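Local coordinates for acyl-CoA synthetase (AMP-forming)/AMP-acid ligase II-like protein (Dyadobacter fermentans, PDB 4GS5), which probably acts as an AMP-forming acyl-CoA synthetase, joining a carboxylic acid such as a medium-chain fatty acid to coenzyme A at the expense of ATP, at residues Ala281-Trp286 and Lys333-Thr338. Numbering follows the deposited sequence.
Sequences AFFCWW and KAFAKT. With EDO (1,2-ethanediol), chain P; EDO (1,2-ethanediol), chain R.
Phe-283 turns the edge of its ring to one face of the Phe-335 ring, a T-shaped stack. The centroids are 5.0 Å apart and the planes meet at 66°. The CD2-CE2 side of Phe-283 does the touching. Its CE2 sits over the middle of the Phe-335 ring, and its CD2 is 3.7 Å from Phe-335 CE2. With chi1 of 60°, CG of Phe-283 lies between its own backbone N and carbonyl carbon, which lays the CD2-CE2 side against Phe-335. This is the tight part of the contact. Val-299, Ile-343 and Thr-348 touch both rings, so the pair packs against strand 295-301, helix 345-351 and the loop before that helix.

The Ala-281 end is looser. Its CB meets Phe-335 CE2 obliquely at 3.9 Å, and Phe-282 N lies near the edge of the same ring. Phe-282 sends its side chain to the other side of the strand, against helix 262-276. At the outer edge of the strand a 1,2-ethanediol, probably from the crystallisation liquor, accepts a hydrogen bond from Phe-282 N at 3.2 Å through its O1 and returns one to Phe-282 O.

The loop backbone is tied separately, with Phe-335 N hydrogen-bonded to Glu-301 OE2. The small three-stranded sheet probably belongs to the C-terminal domain of the ANL fold. No hydrogen bond joins 281-286 to 333-338; ring and apolar packing, not directed bonding, holds this edge strand against the loop.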
ATOM      1  N   ALA A 281      27.092  19.451  -7.118  1.00 37.33           N
ATOM      2  CA  ALA A 281      26.107  18.388  -6.991  1.00 41.48           C
ATOM      3  C   ALA A 281      26.742  17.271  -6.166  1.00 38.55           C
ATOM      4  O   ALA A 281      27.968  17.191  -6.065  1.00 35.79           O
ATOM      5  CB  ALA A 281      25.679  17.884  -8.363  1.00 46.53           C
ATOM      6  N   PHE A 282      25.917  16.419  -5.567  1.00 31.54           N
ATOM      7  CA  PHE A 282      26.441  15.315  -4.785  1.00 33.48           C
ATOM      8  C   PHE A 282      25.370  14.240  -4.664  1.00 32.44           C
ATOM      9  O   PHE A 282      24.187  14.489  -4.899  1.00 28.95           O
ATOM     10  CB  PHE A 282      26.810  15.794  -3.377  1.00 32.87           C
ATOM     11  CG  PHE A 282      25.603  16.049  -2.510  1.00 36.87           C
ATOM     12  CD1 PHE A 282      25.112  15.060  -1.667  1.00 37.88           C
ATOM     13  CD2 PHE A 282      24.923  17.261  -2.582  1.00 43.71           C
ATOM     14  CE1 PHE A 282      23.976  15.281  -0.884  1.00 36.12           C
ATOM     15  CE2 PHE A 282      23.782  17.487  -1.806  1.00 45.69           C
ATOM     16  CZ  PHE A 282      23.316  16.492  -0.953  1.00 39.43           C
ATOM     17  N   PHE A 283      25.789  13.040  -4.286  1.00 30.19           N
ATOM     18  CA  PHE A 283      24.836  12.021  -3.872  1.00 32.49           C
ATOM     19  C   PHE A 283      25.526  11.042  -2.941  1.00 33.30           C
ATOM     20  O   PHE A 283      26.710  10.714  -3.112  1.00 31.25           O
ATOM     21  CB  PHE A 283      24.190  11.297  -5.078  1.00 31.08           C
ATOM     22  CG  PHE A 283      25.177  10.588  -5.977  1.00 33.04           C
ATOM     23  CD1 PHE A 283      25.518   9.255  -5.749  1.00 29.40           C
ATOM     24  CD2 PHE A 283      25.763  11.251  -7.044  1.00 31.26           C
ATOM     25  CE1 PHE A 283      26.415   8.601  -6.567  1.00 27.84           C
ATOM     26  CE2 PHE A 283      26.680  10.602  -7.872  1.00 33.33           C
ATOM     27  CZ  PHE A 283      26.998   9.271  -7.641  1.00 28.25           C
ATOM     28  N   CYS A 284      24.793  10.611  -1.926  1.00 32.25           N
ATOM     29  CA  CYS A 284      25.263   9.527  -1.088  1.00 33.05           C
ATOM     30  C   CYS A 284      25.159   8.227  -1.861  1.00 29.95           C
ATOM     31  O   CYS A 284      24.264   8.051  -2.687  1.00 23.92           O
ATOM     32  CB  CYS A 284      24.445   9.453   0.198  1.00 35.81           C
ATOM     33  SG  CYS A 284      24.918  10.736   1.353  1.00 42.91           S
ATOM     34  N   TRP A 285      26.088   7.323  -1.588  1.00 26.45           N
ATOM     35  CA  TRP A 285      26.084   6.023  -2.227  1.00 29.52           C
ATOM     36  C   TRP A 285      26.720   5.030  -1.260  1.00 28.98           C
ATOM     37  O   TRP A 285      26.810   5.298  -0.060  1.00 26.98           O
ATOM     38  CB  TRP A 285      26.860   6.083  -3.542  1.00 28.73           C
ATOM     39  CG  TRP A 285      26.504   5.005  -4.522  1.00 36.35           C
ATOM     40  CD1 TRP A 285      27.348   4.065  -5.057  1.00 37.36           C
ATOM     41  CD2 TRP A 285      25.215   4.759  -5.096  1.00 32.68           C
ATOM     42  NE1 TRP A 285      26.659   3.253  -5.922  1.00 37.23           N
ATOM     43  CE2 TRP A 285      25.349   3.659  -5.968  1.00 36.66           C
ATOM     44  CE3 TRP A 285      23.967   5.374  -4.975  1.00 33.07           C
ATOM     45  CZ2 TRP A 285      24.273   3.153  -6.710  1.00 41.10           C
ATOM     46  CZ3 TRP A 285      22.896   4.866  -5.710  1.00 36.79           C
ATOM     47  CH2 TRP A 285      23.058   3.767  -6.565  1.00 38.28           C
ATOM     48  N   TRP A 286      27.133   3.875  -1.765  1.00 26.36           N
ATOM     49  CA  TRP A 286      27.692   2.862  -0.876  1.00 25.78           C
ATOM     50  C   TRP A 286      28.665   1.976  -1.614  1.00 30.13           C
ATOM     51  O   TRP A 286      28.697   1.946  -2.850  1.00 30.29           O
ATOM     52  CB  TRP A 286      26.588   2.001  -0.276  1.00 26.21           C
ATOM     53  CG  TRP A 286      25.857   1.241  -1.318  1.00 25.97           C
ATOM     54  CD1 TRP A 286      24.789   1.687  -2.063  1.00 30.17           C
ATOM     55  CD2 TRP A 286      26.134  -0.092  -1.768  1.00 33.27           C
ATOM     56  NE1 TRP A 286      24.388   0.707  -2.939  1.00 34.71           N
ATOM     57  CE2 TRP A 286      25.194  -0.392  -2.782  1.00 34.91           C
ATOM     58  CE3 TRP A 286      27.086  -1.059  -1.419  1.00 35.59           C
ATOM     59  CZ2 TRP A 286      25.179  -1.620  -3.450  1.00 36.45           C
ATOM     60  CZ3 TRP A 286      27.071  -2.275  -2.079  1.00 37.27           C
ATOM     61  CH2 TRP A 286      26.120  -2.548  -3.089  1.00 37.77           C
ATOM     62  N   LYS A 333      35.042  14.210 -11.656  1.00 62.13           N
ATOM     63  CA  LYS A 333      35.159  15.341 -12.569  1.00 63.45           C
ATOM     64  C   LYS A 333      33.802  15.708 -13.161  1.00 63.62           C
ATOM     65  O   LYS A 333      33.436  16.884 -13.218  1.00 65.22           O
ATOM     66  CB  LYS A 333      36.173  15.042 -13.676  1.00 69.16           C
ATOM     67  N   ALA A 334      33.052  14.695 -13.591  1.00 59.31           N
ATOM     68  CA  ALA A 334      31.704  14.899 -14.109  1.00 54.01           C
ATOM     69  C   ALA A 334      30.823  13.689 -13.812  1.00 50.23           C
ATOM     70  O   ALA A 334      31.253  12.539 -13.968  1.00 49.60           O
ATOM     71  CB  ALA A 334      31.731  15.190 -15.615  1.00 59.52           C
ATOM     72  N   PHE A 335      29.603  13.951 -13.350  1.00 45.20           N
ATOM     73  CA  PHE A 335      28.653  12.875 -13.099  1.00 44.99           C
ATOM     74  C   PHE A 335      28.153  12.334 -14.428  1.00 47.60           C
ATOM     75  O   PHE A 335      27.875  13.098 -15.338  1.00 46.69           O
ATOM     76  CB  PHE A 335      27.462  13.364 -12.277  1.00 40.59           C
ATOM     77  CG  PHE A 335      27.768  13.567 -10.819  1.00 43.23           C
ATOM     78  CD1 PHE A 335      29.001  13.195 -10.286  1.00 43.22           C
ATOM     79  CD2 PHE A 335      26.809  14.116  -9.972  1.00 42.21           C
ATOM     80  CE1 PHE A 335      29.279  13.383  -8.933  1.00 40.14           C
ATOM     81  CE2 PHE A 335      27.075  14.305  -8.622  1.00 41.77           C
ATOM     82  CZ  PHE A 335      28.314  13.940  -8.101  1.00 40.25           C
ATOM     83  N   ALA A 336      28.041  11.014 -14.526  1.00 54.35           N
ATOM     84  CA  ALA A 336      27.430  10.376 -15.684  1.00 56.51           C
ATOM     85  C   ALA A 336      25.943  10.669 -15.692  1.00 54.71           C
ATOM     86  O   ALA A 336      25.298  10.697 -14.642  1.00 51.21           O
ATOM     87  CB  ALA A 336      27.666   8.878 -15.656  1.00 59.39           C
ATOM     88  N   LYS A 337      25.392  10.889 -16.880  1.00 57.12           N
ATOM     89  CA  LYS A 337      23.982  11.217 -16.980  1.00 58.83           C
ATOM     90  C   LYS A 337      23.233  10.298 -17.935  1.00 58.45           C
ATOM     91  O   LYS A 337      23.779   9.865 -18.952  1.00 62.34           O
ATOM     92  CB  LYS A 337      23.798  12.684 -17.363  1.00 62.66           C
ATOM     93  CG  LYS A 337      23.349  13.537 -16.198  1.00 64.20           C
ATOM     94  CD  LYS A 337      24.120  14.832 -16.132  1.00 68.52           C
ATOM     95  CE  LYS A 337      23.878  15.523 -14.801  1.00 70.94           C
ATOM     96  NZ  LYS A 337      24.778  16.694 -14.622  1.00 74.72           N
ATOM     97  N   THR A 338      21.992   9.992 -17.581  1.00 54.97           N
ATOM     98  CA  THR A 338      21.131   9.158 -18.410  1.00 62.49           C
ATOM     99  C   THR A 338      20.693   9.929 -19.652  1.00 67.34           C
ATOM    100  O   THR A 338      21.185  11.030 -19.914  1.00 61.73           O
ATOM    101  CB  THR A 338      19.877   8.733 -17.645  1.00 60.79           C
ATOM    102  OG1 THR A 338      19.029   9.872 -17.466  1.00 61.61           O
ATOM    103  CG2 THR A 338      20.253   8.150 -16.282  1.00 59.48           C
TER
HETATM  104  C1  EDO P 415      21.639  17.062  -6.580  1.00 52.27           C
HETATM  105  O1  EDO P 415      22.822  17.282  -5.791  1.00 56.57           O
HETATM  106  C2  EDO P 415      21.934  17.268  -8.059  1.00 42.01           C
HETATM  107  O2  EDO P 415      22.242  18.647  -8.234  1.00 45.09           O
HETATM  108  C1  EDO R 417      35.880   9.695 -12.178  1.00 59.30           C
HETATM  109  O1  EDO R 417      35.180   8.824 -13.070  1.00 62.18           O
HETATM  110  C2  EDO R 417      35.652  11.124 -12.636  1.00 58.58           C
HETATM  111  O2  EDO R 417      36.548  11.983 -11.923  1.00 62.21           O